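Local atomic coordinates of adenylyltransferase and sulfurtransferase uba4 (Chaetomium thermophilum, PDB entry 6YUB), a protein that probably adenylates the C-terminal glycine of a ubiquitin-like sulfur-carrier protein and then transfers sulfur to it, for tRNA thiolation and molybdenum cofactor synthesis. Residues A49-A54 with T95-I100; G59-V64 with P104-Y109; T137-S142 with P183-C188; L246-L251 with A269-G274. All coordinates share one frame; numbering follows the deposited sequence. Where two conformers were deposited one is given.

Contact 1: residues A49-A54 with T95-I100; sequences AAQYLA and THLIEI
Q51 reaches from helix 46-56 to the ring of H96 on helix 89-100, and most of its chain meets that helix. CB lies 4.0 Å from I100 CD1. With CG anti to the carbonyl carbon (chi1 -78°), CG comes 3.8 Å from the same I100 CD1 and equally near H96 CD2. From there the chain runs extended to the amide, whose OE1 accepts a hydrogen bond from H96 NE2 at 2.8 Å. The bond is bent, 137° at the hydrogen, yet OE1 stays close to the imidazole plane. Elsewhere on the ring's edge, H96 ND1 bonds weakly to E99 OE1. An alanine in place of Q51 would probably leave H96 NE2 without this acceptor and open a gap beside I100 CD1. Deeper in, L97 CD2 rests 3.7 Å from A50 CB and 3.9 Å from A54 CB; small alanines let the leucine approach the helix backbone. The axes of the two short segments approach to 9.3 Å, inclined by 27°. A second protein chain also reaches this place, a polar side chain bonding to Q51 OE1 and a ring stacking on H96. Both helices pack on one face of the Rossmann-type sheet, A50 touching I39 of strand 36-40, and A54 and L97 meeting Y106 of strand 105-109.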
loop_
_atom_site.group_PDB
_atom_site.type_symbol
_atom_site.label_atom_id
_atom_site.label_comp_id
_atom_site.label_asym_id
_atom_site.label_seq_id
_atom_site.Cartn_x
_atom_site.Cartn_y
_atom_site.Cartn_z
ATOM N N ALA B 49 -1.469 -2.510 -12.993
ATOM C CA ALA B 49 -2.832 -2.967 -13.237
ATOM C C ALA B 49 -2.863 -3.961 -14.395
ATOM O O ALA B 49 -3.424 -5.057 -14.279
ATOM C CB ALA B 49 -3.743 -1.773 -13.517
ATOM N N ALA B 50 -2.248 -3.595 -15.522
ATOM C CA ALA B 50 -2.249 -4.480 -16.681
ATOM C C ALA B 50 -1.578 -5.811 -16.368
ATOM O O ALA B 50 -2.092 -6.873 -16.738
ATOM C CB ALA B 50 -1.554 -3.798 -17.865
ATOM N N GLN B 51 -0.443 -5.777 -15.666
ATOM C CA GLN B 51 0.303 -7.005 -15.402
ATOM C C GLN B 51 -0.564 -8.042 -14.698
ATOM O O GLN B 51 -0.562 -9.221 -15.064
ATOM C CB GLN B 51 1.548 -6.695 -14.566
ATOM C CG GLN B 51 2.702 -6.094 -15.362
ATOM C CD GLN B 51 3.918 -5.813 -14.496
ATOM O OE1 GLN B 51 4.930 -6.512 -14.578
ATOM N NE2 GLN B 51 3.822 -4.791 -13.656
ATOM N N TYR B 52 -1.319 -7.620 -13.681
ATOM C CA TYR B 52 -2.054 -8.577 -12.860
ATOM C C TYR B 52 -3.384 -8.975 -13.481
ATOM O O TYR B 52 -3.872 -10.082 -13.219
ATOM C CB TYR B 52 -2.243 -8.000 -11.458
ATOM C CG TYR B 52 -0.963 -8.036 -10.655
ATOM C CD1 TYR B 52 -0.603 -9.177 -9.939
ATOM C CD2 TYR B 52 -0.098 -6.954 -10.640
ATOM C CE1 TYR B 52 0.572 -9.223 -9.215
ATOM C CE2 TYR B 52 1.079 -6.991 -9.922
ATOM C CZ TYR B 52 1.410 -8.129 -9.213
ATOM O OH TYR B 52 2.583 -8.162 -8.498
ATOM N N LEU B 53 -3.981 -8.113 -14.307
ATOM C CA LEU B 53 -5.135 -8.538 -15.095
ATOM C C LEU B 53 -4.716 -9.497 -16.211
ATOM O O LEU B 53 -5.462 -10.425 -16.552
ATOM C CB LEU B 53 -5.855 -7.322 -15.676
ATOM C CG LEU B 53 -6.516 -6.382 -14.663
ATOM C CD1 LEU B 53 -7.041 -5.124 -15.343
ATOM C CD2 LEU B 53 -7.643 -7.089 -13.925
ATOM N N ALA B 54 -3.531 -9.298 -16.787
ATOM C CA ALA B 54 -3.036 -10.231 -17.797
ATOM C C ALA B 54 -2.770 -11.603 -17.187
ATOM O O ALA B 54 -3.267 -12.623 -17.682
ATOM C CB ALA B 54 -1.768 -9.677 -18.449
ATOM N N THR B 95 4.054 -5.798 -24.946
ATOM C CA THR B 95 5.149 -6.744 -25.130
ATOM C C THR B 95 5.387 -7.543 -23.853
ATOM O O THR B 95 5.598 -8.760 -23.904
ATOM C CB THR B 95 6.429 -6.015 -25.545
ATOM O OG1 THR B 95 6.252 -5.427 -26.838
ATOM C CG2 THR B 95 7.606 -6.983 -25.584
ATOM N N HIS B 96 5.342 -6.877 -22.696
ATOM C CA HIS B 96 5.541 -7.559 -21.422
ATOM C C HIS B 96 4.308 -8.355 -21.015
ATOM O O HIS B 96 4.430 -9.434 -20.427
ATOM C CB HIS B 96 5.902 -6.540 -20.341
ATOM C CG HIS B 96 6.082 -7.135 -18.979
ATOM N ND1 HIS B 96 7.001 -8.129 -18.714
ATOM C CD2 HIS B 96 5.463 -6.870 -17.803
ATOM C CE1 HIS B 96 6.938 -8.452 -17.434
ATOM N NE2 HIS B 96 6.017 -7.699 -16.859
ATOM N N LEU B 97 3.112 -7.845 -21.310
ATOM C CA LEU B 97 1.903 -8.605 -21.008
ATOM C C LEU B 97 1.880 -9.915 -21.785
ATOM O O LEU B 97 1.543 -10.966 -21.235
ATOM C CB LEU B 97 0.661 -7.771 -21.325
ATOM C CG LEU B 97 0.525 -6.445 -20.577
ATOM C CD1 LEU B 97 -0.754 -5.724 -21.002
ATOM C CD2 LEU B 97 0.546 -6.640 -19.071
ATOM N N ILE B 98 2.234 -9.869 -23.071
ATOM C CA ILE B 98 2.293 -11.087 -23.873
ATOM C C ILE B 98 3.286 -12.074 -23.270
ATOM O O ILE B 98 3.067 -13.289 -23.301
ATOM C CB ILE B 98 2.639 -10.743 -25.333
ATOM C CG1 ILE B 98 1.429 -10.077 -26.003
ATOM C CG2 ILE B 98 3.071 -11.990 -26.096
ATOM C CD1 ILE B 98 1.741 -9.423 -27.325
ATOM N N GLU B 99 4.384 -11.569 -22.700
ATOM C CA GLU B 99 5.311 -12.442 -21.994
ATOM C C GLU B 99 4.636 -13.116 -20.809
ATOM O O GLU B 99 4.800 -14.325 -20.595
ATOM C CB GLU B 99 6.531 -11.649 -21.524
ATOM C CG GLU B 99 7.470 -11.217 -22.641
ATOM C CD GLU B 99 8.708 -10.513 -22.112
ATOM O OE1 GLU B 99 8.597 -9.788 -21.105
ATOM O OE2 GLU B 99 9.798 -10.697 -22.698
ATOM N N ILE B 100 3.867 -12.347 -20.026
ATOM C CA ILE B 100 3.216 -12.893 -18.843
ATOM C C ILE B 100 2.183 -13.939 -19.241
ATOM O O ILE B 100 2.091 -15.017 -18.634
ATOM C CB ILE B 100 2.569 -11.762 -18.022
ATOM C CG1 ILE B 100 3.643 -10.831 -17.458
ATOM C CG2 ILE B 100 1.694 -12.341 -16.906
ATOM C CD1 ILE B 100 3.077 -9.589 -16.798
#

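Contact 2: residues G59-V64 with P104-Y109; sequences GTIGIV and PVYVPY
I61 and Y106 stand side by side on neighbouring parallel strands and point the same way, I61 CD1 lying 3.8 Å from Y106 CE1. I63 follows on the same face, its CD1 coming only within 4.5 Å of Y106 CD1. A tyrosine suits this position because its ring can pack against isoleucines while its hydroxyl reaches a polar partner, here the carbonyl oxygen of N101. On the opposite face V64 and Y109 cross at a slant: V64 CG2, anti to the carbonyl carbon, comes 3.6 Å from Y109 CD1, and the phenol end of Y109 bonds to W125 NE1. T60 and V107 share that face, touching through their CG2 methyls at 4.1 Å. Between these two pairs G62 has no side chain, which suits the place: a CB there would come close to the ring of Y109. Five backbone hydrogen bonds join the strands, from V105 N to G59 O at one end to Y109 N to I63 O, 2.7 Å, at the other. P108 can stand in this pairing because its nitrogen is not needed for any of the five. Strand 60-64, helix 89-100 and strand 105-109 form a beta-alpha-beta crossover of the Rossmann-like fold in the protein's N-terminal, ThiF-family adenylyltransferase part.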
loop_
_atom_site.group_PDB
_atom_site.type_symbol
_atom_site.label_atom_id
_atom_site.label_comp_id
_atom_site.label_asym_id
_atom_site.label_seq_id
_atom_site.Cartn_x
_atom_site.Cartn_y
_atom_site.Cartn_z
ATOM N N GLY B 59 -10.015 -11.838 -20.503
ATOM C CA GLY B 59 -9.996 -12.264 -21.887
ATOM C C GLY B 59 -9.629 -11.169 -22.870
ATOM O O GLY B 59 -9.014 -11.447 -23.907
ATOM N N THR B 60 -10.003 -9.927 -22.579
ATOM C CA THR B 60 -9.754 -8.819 -23.494
ATOM C C THR B 60 -9.314 -7.606 -22.694
ATOM O O THR B 60 -10.058 -7.129 -21.829
ATOM C CB THR B 60 -10.997 -8.486 -24.324
ATOM O OG1 THR B 60 -11.550 -9.689 -24.869
ATOM C CG2 THR B 60 -10.636 -7.532 -25.465
ATOM N N ILE B 61 -8.127 -7.096 -23.000
ATOM C CA ILE B 61 -7.522 -5.983 -22.276
ATOM C C ILE B 61 -7.191 -4.892 -23.287
ATOM O O ILE B 61 -6.335 -5.076 -24.163
ATOM C CB ILE B 61 -6.273 -6.412 -21.505
ATOM C CG1 ILE B 61 -6.646 -7.413 -20.409
ATOM C CG2 ILE B 61 -5.568 -5.200 -20.908
ATOM C CD1 ILE B 61 -5.463 -8.136 -19.810
ATOM N N GLY B 62 -7.852 -3.748 -23.160
ATOM C CA GLY B 62 -7.540 -2.581 -23.960
ATOM C C GLY B 62 -6.628 -1.639 -23.196
ATOM O O GLY B 62 -6.705 -1.535 -21.971
ATOM N N ILE B 63 -5.753 -0.961 -23.933
ATOM C CA ILE B 63 -4.787 -0.037 -23.352
ATOM C C ILE B 63 -4.750 1.218 -24.212
ATOM O O ILE B 63 -4.576 1.138 -25.433
ATOM C CB ILE B 63 -3.380 -0.658 -23.249
ATOM C CG1 ILE B 63 -3.394 -1.884 -22.328
ATOM C CG2 ILE B 63 -2.381 0.370 -22.729
ATOM C CD1 ILE B 63 -3.372 -3.204 -23.059
ATOM N N VAL B 64 -4.900 2.376 -23.574
ATOM C CA VAL B 64 -4.981 3.656 -24.263
ATOM C C VAL B 64 -3.796 4.504 -23.818
ATOM O O VAL B 64 -3.641 4.780 -22.622
ATOM C CB VAL B 64 -6.306 4.379 -23.964
ATOM C CG1 VAL B 64 -6.434 5.639 -24.812
ATOM C CG2 VAL B 64 -7.492 3.450 -24.198
ATOM N N PRO B 104 -4.714 -13.891 -23.565
ATOM C CA PRO B 104 -5.673 -12.789 -23.718
ATOM C C PRO B 104 -5.437 -12.008 -25.002
ATOM O O PRO B 104 -4.349 -12.007 -25.578
ATOM C CB PRO B 104 -5.417 -11.906 -22.486
ATOM C CG PRO B 104 -4.615 -12.739 -21.549
ATOM C CD PRO B 104 -3.822 -13.680 -22.410
ATOM N N VAL B 105 -6.489 -11.322 -25.440
ATOM C CA VAL B 105 -6.409 -10.413 -26.579
ATOM C C VAL B 105 -6.109 -9.014 -26.059
ATOM O O VAL B 105 -6.793 -8.514 -25.153
ATOM C CB VAL B 105 -7.715 -10.430 -27.391
ATOM C CG1 VAL B 105 -7.652 -9.407 -28.519
ATOM C CG2 VAL B 105 -7.982 -11.821 -27.942
ATOM N N TYR B 106 -5.086 -8.380 -26.626
ATOM C CA TYR B 106 -4.672 -7.037 -26.228
ATOM C C TYR B 106 -5.014 -6.060 -27.341
ATOM O O TYR B 106 -4.665 -6.291 -28.498
ATOM C CB TYR B 106 -3.175 -7.001 -25.909
ATOM C CG TYR B 106 -2.787 -7.960 -24.804
ATOM C CD1 TYR B 106 -3.056 -7.662 -23.474
ATOM C CD2 TYR B 106 -2.162 -9.167 -25.089
ATOM C CE1 TYR B 106 -2.711 -8.533 -22.460
ATOM C CE2 TYR B 106 -1.810 -10.047 -24.077
ATOM C CZ TYR B 106 -2.093 -9.722 -22.764
ATOM O OH TYR B 106 -1.752 -10.588 -21.742
ATOM N N VAL B 107 -5.707 -4.982 -26.991
ATOM C CA VAL B 107 -6.205 -4.013 -27.952
ATOM C C VAL B 107 -5.559 -2.667 -27.651
ATOM O O VAL B 107 -5.941 -1.976 -26.707
ATOM C CB VAL B 107 -7.743 -3.913 -27.905
ATOM C CG1 VAL B 107 -8.244 -2.994 -29.007
ATOM C CG2 VAL B 107 -8.368 -5.291 -28.020
ATOM N N PRO B 108 -4.569 -2.254 -28.438
ATOM C CA PRO B 108 -3.930 -0.959 -28.186
ATOM C C PRO B 108 -4.651 0.196 -28.866
ATOM O O PRO B 108 -5.135 0.093 -29.993
ATOM C CB PRO B 108 -2.527 -1.154 -28.777
ATOM C CG PRO B 108 -2.759 -2.089 -29.929
ATOM C CD PRO B 108 -3.890 -3.008 -29.513
ATOM N N TYR B 109 -4.745 1.306 -28.140
ATOM C CA TYR B 109 -5.192 2.583 -28.690
ATOM C C TYR B 109 -3.964 3.490 -28.694
ATOM O O TYR B 109 -3.584 4.039 -27.653
ATOM C CB TYR B 109 -6.334 3.183 -27.876
ATOM C CG TYR B 109 -7.630 2.406 -27.945
ATOM C CD1 TYR B 109 -7.850 1.320 -27.109
ATOM C CD2 TYR B 109 -8.639 2.763 -28.837
ATOM C CE1 TYR B 109 -9.031 0.605 -27.159
ATOM C CE2 TYR B 109 -9.827 2.053 -28.894
ATOM C CZ TYR B 109 -10.017 0.973 -28.048
ATOM O OH TYR B 109 -11.191 0.258 -28.091
#

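Contact 3: residues T137-S142 with P183-C188; sequences TRYLIS and PCYRCC. With ZN (zinc ion), chain E.
Two tyrosines meet edge to face while the shorter helix that carries one of them also grips a zinc ion. The edge of Y185 points at the face of Y139, the planes 84° apart and the centroids separated by 5.0 Å. CG of Y185 is anti to the backbone N (chi1 -168°), and the ring lies against helix 135-148. Its OH accepts a hydrogen bond from R138 NE at 3.0 Å, the oxygen lying near the guanidinium plane. At the root of the same residue, Y185 N donates to S142 OG at 2.8 Å, a bond that a small hydroxyl can make from the helix surface. A leucine in place of Y185 would probably leave R138 NE without its acceptor and Y139 without the aromatic edge on its face. R186 flanks Y139 from another side: its CG lies at the rim of the ring, 3.7 Å from Y139 CD1, and its guanidinium, turned 54° from the ring, forms a salt bridge with D143. C184 is the N-cap of helix 185-188, and in the conformers given it forms a capping box with C187. Both sulfurs, C184 SG and C187 SG, bind zinc at 2.3 Å. C279 and C282 complete the four-cysteine site, built from two CxxC pairs as in other MoeB-type enzymes.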
loop_
_atom_site.group_PDB
_atom_site.type_symbol
_atom_site.label_atom_id
_atom_site.label_comp_id
_atom_site.label_asym_id
_atom_site.label_seq_id
_atom_site.Cartn_x
_atom_site.Cartn_y
_atom_site.Cartn_z
ATOM N N THR B 137 -8.696 14.772 -17.154
ATOM C CA THR B 137 -9.163 13.557 -17.809
ATOM C C THR B 137 -10.030 12.723 -16.874
ATOM O O THR B 137 -10.975 12.068 -17.324
ATOM C CB THR B 137 -7.969 12.737 -18.302
ATOM O OG1 THR B 137 -6.973 13.612 -18.844
ATOM C CG2 THR B 137 -8.401 11.758 -19.378
ATOM N N ARG B 138 -9.729 12.737 -15.573
ATOM C CA ARG B 138 -10.542 11.999 -14.613
ATOM C C ARG B 138 -12.007 12.415 -14.697
ATOM O O ARG B 138 -12.907 11.566 -14.699
ATOM C CB ARG B 138 -10.011 12.207 -13.196
ATOM C CG ARG B 138 -8.934 11.209 -12.800
ATOM C CD ARG B 138 -8.877 10.995 -11.292
ATOM N NE ARG B 138 -8.252 12.110 -10.586
ATOM C CZ ARG B 138 -6.952 12.388 -10.636
ATOM N NH1 ARG B 138 -6.139 11.642 -11.371
ATOM N NH2 ARG B 138 -6.465 13.418 -9.955
ATOM N N TYR B 139 -12.265 13.725 -14.759
ATOM C CA TYR B 139 -13.642 14.195 -14.861
ATOM C C TYR B 139 -14.267 13.780 -16.185
ATOM O O TYR B 139 -15.448 13.417 -16.235
ATOM C CB TYR B 139 -13.692 15.715 -14.688
ATOM C CG TYR B 139 -13.544 16.166 -13.248
ATOM C CD1 TYR B 139 -14.638 16.210 -12.400
ATOM C CD2 TYR B 139 -12.307 16.545 -12.740
ATOM C CE1 TYR B 139 -14.510 16.620 -11.081
ATOM C CE2 TYR B 139 -12.168 16.953 -11.426
ATOM C CZ TYR B 139 -13.273 16.988 -10.603
ATOM O OH TYR B 139 -13.142 17.397 -9.296
ATOM N N LEU B 140 -13.489 13.809 -17.268
ATOM C CA LEU B 140 -14.003 13.379 -18.562
ATOM C C LEU B 140 -14.406 11.912 -18.530
ATOM O O LEU B 140 -15.483 11.537 -19.006
ATOM C CB LEU B 140 -12.955 13.624 -19.648
ATOM C CG LEU B 140 -13.263 13.023 -21.019
ATOM C CD1 LEU B 140 -14.595 13.561 -21.544
ATOM C CD2 LEU B 140 -12.133 13.310 -22.006
ATOM N N ILE B 141 -13.542 11.057 -17.981
ATOM C CA ILE B 141 -13.835 9.627 -17.953
ATOM C C ILE B 141 -15.050 9.351 -17.075
ATOM O O ILE B 141 -15.951 8.594 -17.456
ATOM C CB ILE B 141 -12.591 8.845 -17.488
ATOM C CG1 ILE B 141 -11.478 8.966 -18.532
ATOM C CG2 ILE B 141 -12.933 7.384 -17.256
ATOM C CD1 ILE B 141 -10.089 8.644 -17.995
ATOM N N SER B 142 -15.109 9.971 -15.897
ATOM C CA SER B 142 -16.284 9.819 -15.044
ATOM C C SER B 142 -17.558 10.195 -15.793
ATOM O O SER B 142 -18.529 9.426 -15.830
ATOM C CB SER B 142 -16.128 10.668 -13.785
ATOM O OG SER B 142 -17.074 10.302 -12.800
ATOM N N PRO B 183 -22.101 6.838 -6.505
ATOM C CA PRO B 183 -21.713 8.179 -6.951
ATOM C C PRO B 183 -20.847 8.140 -8.199
ATOM O O PRO B 183 -20.289 7.107 -8.581
ATOM C CB PRO B 183 -20.917 8.724 -5.759
ATOM C CG PRO B 183 -20.284 7.501 -5.167
ATOM C CD PRO B 183 -21.280 6.370 -5.372
ATOM N N CYS B 184 -20.750 9.305 -8.841
ATOM C CA CYS B 184 -19.755 9.536 -9.875
ATOM C C CYS B 184 -18.610 10.353 -9.269
ATOM O O CYS B 184 -18.635 10.726 -8.090
ATOM C CB CYS B 184 -20.378 10.243 -11.077
ATOM S SG CYS B 184 -20.241 12.022 -11.025
ATOM N N TYR B 185 -17.592 10.641 -10.085
ATOM C CA TYR B 185 -16.429 11.357 -9.566
ATOM C C TYR B 185 -16.788 12.777 -9.136
ATOM O O TYR B 185 -16.180 13.309 -8.199
ATOM C CB TYR B 185 -15.311 11.377 -10.613
ATOM C CG TYR B 185 -13.968 11.829 -10.073
ATOM C CD1 TYR B 185 -13.148 10.954 -9.372
ATOM C CD2 TYR B 185 -13.519 13.126 -10.272
ATOM C CE1 TYR B 185 -11.917 11.362 -8.876
ATOM C CE2 TYR B 185 -12.293 13.545 -9.782
ATOM C CZ TYR B 185 -11.498 12.660 -9.085
ATOM O OH TYR B 185 -10.279 13.074 -8.596
ATOM N N ARG B 186 -17.760 13.407 -9.799
ATOM C CA ARG B 186 -18.185 14.739 -9.383
ATOM C C ARG B 186 -18.945 14.683 -8.063
ATOM O O ARG B 186 -18.806 15.578 -7.222
ATOM C CB ARG B 186 -19.049 15.382 -10.465
ATOM C CG ARG B 186 -18.280 15.849 -11.689
ATOM C CD ARG B 186 -19.228 16.382 -12.750
ATOM N NE ARG B 186 -18.561 16.591 -14.030
ATOM C CZ ARG B 186 -17.936 17.711 -14.381
ATOM N NH1 ARG B 186 -17.886 18.743 -13.550
ATOM N NH2 ARG B 186 -17.360 17.796 -15.569
ATOM N N CYS B 187 -19.760 13.641 -7.864
ATOM C CA CYS B 187 -20.458 13.476 -6.596
ATOM C C CYS B 187 -19.495 13.537 -5.417
ATOM O O CYS B 187 -19.867 13.994 -4.331
ATOM C CB CYS B 187 -21.207 12.141 -6.569
ATOM S SG CYS B 187 -22.630 12.013 -7.660
ATOM N N CYS B 188 -18.256 13.082 -5.613
ATOM C CA CYS B 188 -17.285 13.001 -4.532
ATOM C C CYS B 188 -16.405 14.241 -4.434
ATOM O O CYS B 188 -16.056 14.662 -3.325
ATOM C CB CYS B 188 -16.392 11.768 -4.719
ATOM S SG CYS B 188 -17.266 10.198 -4.881
HETATM ZN ZN ZN E . -22.168 12.525 -9.868
#

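Contact 4: residues L246-L251 with A269-G274; sequences LVQPTL and ALKMGG
L251 and L270 form the hydrogen-bonded pair at the end of this antiparallel contact, L251 N donating to L270 O at 2.6 Å and L270 N returning a bond to L251 O at 3.0 Å. Beyond the non-hydrogen-bonded pair of T250 and K271, M272 N donates to P249 O at 2.7 Å. P249 has no N-H to offer, but its carbonyl still serves, extending the pairing past the regular strands. A weaker CA-H...O contact joins G274 CA to V247 O. The two strands, 250-255 and 267-271, make a beta hairpin at one edge of the mixed sheet of the ThiF-family domain. Among apolar contacts, M272 folds back, bent at both chi2 (-70°) and chi3, and its CE methyl lies 3.8 Å from L251 CB; the flexible thioether chain of a methionine can bend back in this way. P249 CD and M272 CB approach less closely, the side chains crossing at about a right angle. T250 CG2, anti to the backbone N, presses on A269 CB at 3.4 Å, tighter than ordinary van der Waals contact. Nearer the solvent, the extended chain of K271 slants across Q248, with K271 CE 3.7 Å from Q248 CB, while Q248 CB also lies 3.3 Å from M272 O.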
loop_
_atom_site.group_PDB
_atom_site.type_symbol
_atom_site.label_atom_id
_atom_site.label_comp_id
_atom_site.label_asym_id
_atom_site.label_seq_id
_atom_site.Cartn_x
_atom_site.Cartn_y
_atom_site.Cartn_z
ATOM N N LEU B 246 -20.474 -0.545 -2.435
ATOM C CA LEU B 246 -20.675 -0.106 -3.811
ATOM C C LEU B 246 -21.497 1.177 -3.891
ATOM O O LEU B 246 -21.038 2.174 -4.462
ATOM C CB LEU B 246 -21.349 -1.224 -4.618
ATOM C CG LEU B 246 -20.507 -2.481 -4.856
ATOM C CD1 LEU B 246 -21.314 -3.536 -5.602
ATOM C CD2 LEU B 246 -19.236 -2.151 -5.613
ATOM N N VAL B 247 -22.707 1.183 -3.335
ATOM C CA VAL B 247 -23.546 2.379 -3.402
ATOM C C VAL B 247 -22.891 3.531 -2.651
ATOM O O VAL B 247 -22.951 4.690 -3.087
ATOM C CB VAL B 247 -24.956 2.075 -2.863
ATOM C CG1 VAL B 247 -25.701 3.366 -2.556
ATOM C CG2 VAL B 247 -25.730 1.239 -3.872
ATOM N N GLN B 248 -22.261 3.237 -1.511
ATOM C CA GLN B 248 -21.475 4.209 -0.752
ATOM C C GLN B 248 -20.048 3.681 -0.707
ATOM O O GLN B 248 -19.667 2.974 0.236
ATOM C CB GLN B 248 -22.043 4.419 0.650
ATOM C CG GLN B 248 -23.331 5.215 0.671
ATOM C CD GLN B 248 -23.770 5.589 2.076
ATOM O OE1 GLN B 248 -23.099 6.361 2.763
ATOM N NE2 GLN B 248 -24.894 5.034 2.511
ATOM N N PRO B 249 -19.228 3.990 -1.708
ATOM C CA PRO B 249 -17.896 3.386 -1.792
ATOM C C PRO B 249 -16.908 4.061 -0.849
ATOM O O PRO B 249 -17.153 5.131 -0.295
ATOM C CB PRO B 249 -17.501 3.605 -3.259
ATOM C CG PRO B 249 -18.202 4.893 -3.630
ATOM C CD PRO B 249 -19.500 4.909 -2.836
ATOM N N THR B 250 -15.767 3.402 -0.684
ATOM C CA THR B 250 -14.683 3.899 0.146
ATOM C C THR B 250 -13.661 4.623 -0.717
ATOM O O THR B 250 -13.308 4.156 -1.804
ATOM C CB THR B 250 -14.005 2.748 0.896
ATOM O OG1 THR B 250 -14.939 2.142 1.799
ATOM C CG2 THR B 250 -12.797 3.244 1.672
ATOM N N LEU B 251 -13.189 5.765 -0.229
ATOM C CA LEU B 251 -12.060 6.460 -0.840
ATOM C C LEU B 251 -10.794 6.023 -0.110
ATOM O O LEU B 251 -10.570 6.410 1.042
ATOM C CB LEU B 251 -12.236 7.973 -0.768
ATOM C CG LEU B 251 -11.020 8.784 -1.218
ATOM C CD1 LEU B 251 -10.664 8.481 -2.675
ATOM C CD2 LEU B 251 -11.260 10.274 -1.025
ATOM N N ALA B 269 -9.380 4.995 4.949
ATOM C CA ALA B 269 -10.567 4.559 4.216
ATOM C C ALA B 269 -11.706 5.507 4.578
ATOM O O ALA B 269 -12.298 5.397 5.655
ATOM C CB ALA B 269 -10.915 3.111 4.555
ATOM N N LEU B 270 -12.002 6.442 3.682
ATOM C CA LEU B 270 -13.055 7.427 3.891
ATOM C C LEU B 270 -14.308 6.964 3.158
ATOM O O LEU B 270 -14.275 6.763 1.942
ATOM C CB LEU B 270 -12.614 8.801 3.390
ATOM C CG LEU B 270 -11.296 9.315 3.971
ATOM C CD1 LEU B 270 -10.902 10.635 3.338
ATOM C CD2 LEU B 270 -11.397 9.454 5.489
ATOM N N LYS B 271 -15.404 6.793 3.893
ATOM C CA LYS B 271 -16.651 6.386 3.261
ATOM C C LYS B 271 -17.258 7.568 2.512
ATOM O O LYS B 271 -17.373 8.670 3.055
ATOM C CB LYS B 271 -17.639 5.853 4.294
ATOM C CG LYS B 271 -18.890 5.248 3.664
ATOM C CD LYS B 271 -19.766 4.546 4.690
ATOM C CE LYS B 271 -20.793 3.651 4.008
ATOM N NZ LYS B 271 -21.474 2.733 4.968
ATOM N N MET B 272 -17.642 7.334 1.264
ATOM C CA MET B 272 -18.245 8.355 0.425
ATOM C C MET B 272 -19.764 8.236 0.456
ATOM O O MET B 272 -20.324 7.182 0.765
ATOM C CB MET B 272 -17.750 8.232 -1.019
ATOM C CG MET B 272 -16.274 8.523 -1.207
ATOM S SD MET B 272 -15.850 10.262 -0.988
ATOM C CE MET B 272 -15.014 10.202 0.594
ATOM N N GLY B 273 -20.425 9.340 0.122
ATOM C CA GLY B 273 -21.860 9.320 -0.040
ATOM C C GLY B 273 -22.267 8.736 -1.375
ATOM O O GLY B 273 -21.453 8.518 -2.272
ATOM N N GLY B 274 -23.562 8.470 -1.502
ATOM C CA GLY B 274 -24.120 7.987 -2.745
ATOM C C GLY B 274 -24.256 9.098 -3.767
ATOM O O GLY B 274 -23.761 10.213 -3.598
#

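Contacts 1 and 2 adjoin, their centres about 10 Å apart, and meet at Y106, whose OH lies 3.4 Å from A54 CB. Their segments alternate along the chain. Contacts 3 and 4 form a second cluster beyond the chain's centre, with centres about 14 Å apart; P183 wedges against 246-251, its CD 3.4 Å from P249 CD. Contacts 1 and 4 have centres about 30 Å apart. The zinc ion belongs to contact 3; G274 of contact 4, not a ligand, is about 9 Å from the ion at the nearest. The predicted ATP site borders the first cluster: the side chain of I63 is about 7 Å from that of K89. Contacts 2 and 4 both reach the mixed sheet, holding its two outermost strands.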